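Long-range contact in ribonuclease H (Uncultured organism, PDB 4IBN), which probably cleaves the RNA strand of RNA-DNA hybrids endonucleolytically, leaving 5'-phosphomonoester ends, with magnesium as cofactor: residues Glu31-Glu43 / Val54-Thr66. Sequence-based numbering, arbitrary orientation.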
loop_
_atom_site.group_PDB
_atom_site.type_symbol
_atom_site.label_atom_id
_atom_site.label_comp_id
_atom_site.label_asym_id
_atom_site.label_seq_id
_atom_site.Cartn_x
_atom_site.Cartn_y
_atom_site.Cartn_z
ATOM N N GLU A 31 -9.476 -19.268 6.971
ATOM C CA GLU A 31 -9.466 -17.976 6.320
ATOM C C GLU A 31 -10.604 -17.116 6.795
ATOM O O GLU A 31 -11.698 -17.509 6.779
ATOM C CB GLU A 31 -9.566 -18.184 4.830
ATOM C CG GLU A 31 -9.703 -16.928 4.030
ATOM C CD GLU A 31 -8.407 -16.258 3.653
ATOM O OE1 GLU A 31 -7.395 -16.498 4.265
ATOM O OE2 GLU A 31 -8.443 -15.416 2.753
ATOM N N GLY A 32 -10.281 -15.902 7.204
ATOM C CA GLY A 32 -11.228 -14.960 7.723
ATOM C C GLY A 32 -11.387 -14.910 9.219
ATOM O O GLY A 32 -12.084 -14.082 9.691
ATOM N N GLU A 33 -10.729 -15.800 9.931
ATOM C CA GLU A 33 -10.786 -15.811 11.374
ATOM C C GLU A 33 -9.603 -15.237 12.117
ATOM O O GLU A 33 -9.651 -15.133 13.308
ATOM C CB GLU A 33 -10.968 -17.231 11.850
ATOM C CG GLU A 33 -12.108 -17.950 11.204
ATOM C CD GLU A 33 -13.411 -17.318 11.486
ATOM O OE1 GLU A 33 -13.608 -16.947 12.633
ATOM O OE2 GLU A 33 -14.239 -17.155 10.582
ATOM N N ASN A 34 -8.544 -14.880 11.419
ATOM C CA ASN A 34 -7.334 -14.397 12.054
ATOM C C ASN A 34 -7.227 -12.881 12.081
ATOM O O ASN A 34 -7.647 -12.245 11.198
ATOM C CB ASN A 34 -6.119 -14.926 11.324
ATOM C CG ASN A 34 -6.093 -16.420 11.244
ATOM O OD1 ASN A 34 -6.032 -16.972 10.176
ATOM N ND2 ASN A 34 -6.103 -17.058 12.353
ATOM N N PRO A 35 -6.635 -12.345 13.117
ATOM C CA PRO A 35 -6.371 -10.922 13.184
ATOM C C PRO A 35 -5.358 -10.509 12.129
ATOM O O PRO A 35 -4.544 -11.288 11.790
ATOM C CB PRO A 35 -5.806 -10.743 14.585
ATOM C CG PRO A 35 -5.397 -12.044 14.999
ATOM C CD PRO A 35 -6.150 -13.050 14.298
ATOM N N GLY A 36 -5.485 -9.309 11.608
ATOM C CA GLY A 36 -4.648 -8.880 10.525
ATOM C C GLY A 36 -4.295 -7.410 10.564
ATOM O O GLY A 36 -4.919 -6.659 11.252
ATOM N N GLY A 37 -3.240 -7.063 9.845
ATOM C CA GLY A 37 -2.765 -5.707 9.808
ATOM C C GLY A 37 -2.278 -5.273 8.443
ATOM O O GLY A 37 -1.924 -6.064 7.670
ATOM N N ALA A 38 -2.314 -3.975 8.194
ATOM C CA ALA A 38 -1.732 -3.384 7.009
ATOM C C ALA A 38 -0.749 -2.307 7.454
ATOM O O ALA A 38 -1.068 -1.508 8.283
ATOM C CB ALA A 38 -2.793 -2.768 6.133
ATOM N N GLY A 39 0.449 -2.349 6.900
ATOM C CA GLY A 39 1.489 -1.407 7.212
ATOM C C GLY A 39 2.014 -0.683 5.983
ATOM O O GLY A 39 2.234 -1.289 4.994
ATOM N N VAL A 40 2.161 0.633 6.102
ATOM C CA VAL A 40 2.654 1.452 5.020
ATOM C C VAL A 40 3.745 2.430 5.468
ATOM O O VAL A 40 3.555 3.137 6.390
ATOM C CB VAL A 40 1.538 2.283 4.455
ATOM C CG1 VAL A 40 1.987 3.074 3.304
ATOM C CG2 VAL A 40 0.403 1.439 4.079
ATOM N N LEU A 41 4.869 2.446 4.766
ATOM C CA LEU A 41 5.889 3.457 4.940
ATOM C C LEU A 41 5.849 4.398 3.748
ATOM O O LEU A 41 5.867 3.957 2.657
ATOM C CB LEU A 41 7.252 2.793 4.986
ATOM C CG LEU A 41 8.482 3.678 4.950
ATOM C CD1 LEU A 41 8.579 4.549 6.151
ATOM C CD2 LEU A 41 9.736 2.900 4.761
ATOM N N VAL A 42 5.801 5.708 4.012
ATOM C CA VAL A 42 5.872 6.711 2.958
ATOM C C VAL A 42 7.198 7.454 3.051
ATOM O O VAL A 42 7.498 7.966 4.069
ATOM C CB VAL A 42 4.738 7.754 3.097
ATOM C CG1 VAL A 42 4.728 8.712 1.936
ATOM C CG2 VAL A 42 3.392 7.070 3.175
ATOM N N GLU A 43 7.949 7.479 1.978
ATOM C CA GLU A 43 9.181 8.204 1.899
ATOM C C GLU A 43 9.015 9.457 1.089
ATOM O O GLU A 43 8.385 9.417 0.098
ATOM C CB GLU A 43 10.287 7.366 1.255
ATOM C CG GLU A 43 10.650 6.162 2.073
ATOM C CD GLU A 43 11.993 5.559 1.721
ATOM O OE1 GLU A 43 12.514 5.891 0.666
ATOM O OE2 GLU A 43 12.488 4.764 2.502
ATOM N N VAL A 54 12.606 11.830 4.480
ATOM C CA VAL A 54 11.612 12.043 5.490
ATOM C C VAL A 54 10.594 10.894 5.365
ATOM O O VAL A 54 10.140 10.584 4.299
ATOM C CB VAL A 54 10.908 13.345 5.257
ATOM C CG1 VAL A 54 9.746 13.480 6.127
ATOM C CG2 VAL A 54 11.853 14.502 5.443
ATOM N N ARG A 55 10.328 10.245 6.493
ATOM C CA ARG A 55 9.529 9.069 6.518
ATOM C C ARG A 55 8.338 9.215 7.414
ATOM O O ARG A 55 8.428 9.748 8.460
ATOM C CB ARG A 55 10.384 7.869 6.909
ATOM C CG ARG A 55 11.437 7.500 5.870
ATOM C CD ARG A 55 12.251 6.328 6.207
ATOM N NE ARG A 55 13.096 5.888 5.116
ATOM C CZ ARG A 55 14.387 6.102 5.026
ATOM N NH1 ARG A 55 15.004 6.763 5.945
ATOM N NH2 ARG A 55 15.051 5.652 4.018
ATOM N N ARG A 56 7.216 8.716 6.937
ATOM C CA ARG A 56 6.002 8.617 7.713
ATOM C C ARG A 56 5.373 7.210 7.581
ATOM O O ARG A 56 5.519 6.573 6.599
ATOM C CB ARG A 56 4.989 9.654 7.276
ATOM C CG ARG A 56 5.453 11.052 7.336
ATOM C CD ARG A 56 5.386 11.569 8.691
ATOM N NE ARG A 56 5.705 12.976 8.721
ATOM C CZ ARG A 56 6.916 13.437 8.927
ATOM N NH1 ARG A 56 7.905 12.615 9.188
ATOM N NH2 ARG A 56 7.127 14.727 8.937
ATOM N N ASP A 57 4.659 6.792 8.624
ATOM C CA ASP A 57 4.008 5.493 8.669
ATOM C C ASP A 57 2.496 5.614 8.752
ATOM O O ASP A 57 2.015 6.515 9.323
ATOM C CB ASP A 57 4.404 4.751 9.940
ATOM C CG ASP A 57 5.897 4.420 10.039
ATOM O OD1 ASP A 57 6.579 4.504 9.075
ATOM O OD2 ASP A 57 6.344 4.040 11.125
ATOM N N VAL A 58 1.778 4.621 8.234
ATOM C CA VAL A 58 0.326 4.553 8.404
ATOM C C VAL A 58 -0.129 3.096 8.494
ATOM O O VAL A 58 0.220 2.286 7.635
ATOM C CB VAL A 58 -0.413 5.244 7.245
ATOM C CG1 VAL A 58 0.173 4.813 5.910
ATOM C CG2 VAL A 58 -1.901 4.937 7.307
ATOM N N TRP A 59 -0.901 2.752 9.525
ATOM C CA TRP A 59 -1.315 1.382 9.678
ATOM C C TRP A 59 -2.759 1.255 10.126
ATOM O O TRP A 59 -3.317 2.174 10.676
ATOM C CB TRP A 59 -0.371 0.604 10.615
ATOM C CG TRP A 59 -0.403 1.025 12.016
ATOM C CD1 TRP A 59 -1.205 0.553 12.988
ATOM C CD2 TRP A 59 0.412 2.017 12.631
ATOM N NE1 TRP A 59 -0.948 1.168 14.163
ATOM C CE2 TRP A 59 0.048 2.072 13.974
ATOM C CE3 TRP A 59 1.435 2.836 12.183
ATOM C CZ2 TRP A 59 0.625 2.944 14.845
ATOM C CZ3 TRP A 59 2.010 3.681 13.053
ATOM C CH2 TRP A 59 1.613 3.732 14.368
ATOM N N VAL A 60 -3.316 0.087 9.866
ATOM C CA VAL A 60 -4.635 -0.254 10.345
ATOM C C VAL A 60 -4.734 -1.735 10.619
ATOM O O VAL A 60 -3.920 -2.463 10.194
ATOM C CB VAL A 60 -5.696 0.100 9.362
ATOM C CG1 VAL A 60 -5.747 1.585 9.186
ATOM C CG2 VAL A 60 -5.479 -0.580 8.082
ATOM N N SER A 61 -5.754 -2.127 11.362
ATOM C CA SER A 61 -5.928 -3.526 11.680
ATOM C C SER A 61 -7.387 -3.932 11.708
ATOM O O SER A 61 -8.226 -3.095 11.798
ATOM C CB SER A 61 -5.293 -3.843 13.014
ATOM O OG SER A 61 -5.739 -3.005 14.010
ATOM N N GLU A 62 -7.627 -5.243 11.601
ATOM C CA GLU A 62 -8.928 -5.875 11.785
ATOM C C GLU A 62 -8.747 -7.112 12.648
ATOM O O GLU A 62 -7.753 -7.751 12.562
ATOM C CB GLU A 62 -9.546 -6.259 10.454
ATOM C CG GLU A 62 -9.964 -5.061 9.654
ATOM C CD GLU A 62 -10.493 -5.340 8.277
ATOM O OE1 GLU A 62 -10.639 -6.482 7.895
ATOM O OE2 GLU A 62 -10.768 -4.366 7.587
ATOM N N PRO A 63 -9.699 -7.402 13.504
ATOM C CA PRO A 63 -9.588 -8.571 14.371
ATOM C C PRO A 63 -9.843 -9.963 13.760
ATOM O O PRO A 63 -9.524 -10.951 14.373
ATOM C CB PRO A 63 -10.590 -8.272 15.473
ATOM C CG PRO A 63 -11.570 -7.447 14.865
ATOM C CD PRO A 63 -10.869 -6.603 13.853
ATOM N N ALA A 64 -10.511 -10.007 12.632
ATOM C CA ALA A 64 -10.755 -11.242 11.925
ATOM C C ALA A 64 -10.842 -10.816 10.489
ATOM O O ALA A 64 -11.692 -10.075 10.156
ATOM C CB ALA A 64 -12.037 -11.858 12.360
ATOM N N THR A 65 -9.909 -11.267 9.690
ATOM C CA THR A 65 -9.766 -10.714 8.368
ATOM C C THR A 65 -8.970 -11.651 7.482
ATOM O O THR A 65 -8.713 -12.746 7.872
ATOM C CB THR A 65 -9.159 -9.313 8.449
ATOM O OG1 THR A 65 -9.201 -8.688 7.174
ATOM C CG2 THR A 65 -7.758 -9.369 8.948
ATOM N N THR A 66 -8.665 -11.203 6.287
ATOM C CA THR A 66 -7.906 -11.984 5.334
ATOM C C THR A 66 -6.736 -11.195 4.741
ATOM O O THR A 66 -6.702 -10.049 4.811
ATOM C CB THR A 66 -8.764 -12.482 4.173
ATOM O OG1 THR A 66 -9.170 -11.379 3.422
ATOM C CG2 THR A 66 -9.956 -13.175 4.642
HETATM O O HOH W 1 -7.535 -15.210 8.088
#
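With CG anti to the carbonyl carbon in both Glu-43 (chi1 -64°) and Arg-55 (chi1 -67°), and both chains extended beyond it, the two side chains run side by side off the same face of the sheet. Their salt bridge is gathered on one oxygen: Glu-43 OE2 takes Arg-55 NE at 2.9 Å and NH2 at 3.1 Å, both approaching over the same face of the carboxylate while the oxygen lies near the guanidinium plane. Gln-154 also bonds this oxygen, and Arg-55 NH1 pairs with Glu-181. A leucine in place of Arg-55 would probably leave Glu-43 without its charged mate on the neighbouring strand and cut the tie to Glu-181. Leu-41 CD1 packs against Arg-55 CB, and Leu-41 CD1 lies 3.5 Å from Asp-57 OD1; the Asp-57 carboxylate is held by Ser-178, Tyr-157 and Gly-179. Strands 34-45 and 53-62 form an antiparallel hairpin of the RNase H fold, in whose central sheet 34-45 also pairs with strand 16-25. Paired backbone bonds join Gly-36 to Glu-62, Ala-38 to Val-60, Val-40 to Val-58 and Val-42 to Arg-56; Val-42 N to Arg-56 O is the shortest at 2.7 Å. On the opposite face, Val-58 CG1 sits in the crowded position (chi1 47°) and presses on Val-40 CB at 3.2 Å, tighter than usual. Beyond Pro-63, Thr-65 CG2 lies 3.5 Å from Gly-36 CA, where a side chain would collide with it. Thr-65 OG1 donates to Glu-62 OE1, and one water bridges Gly-32 N and Thr-65 O, 2.7 Å from the latter.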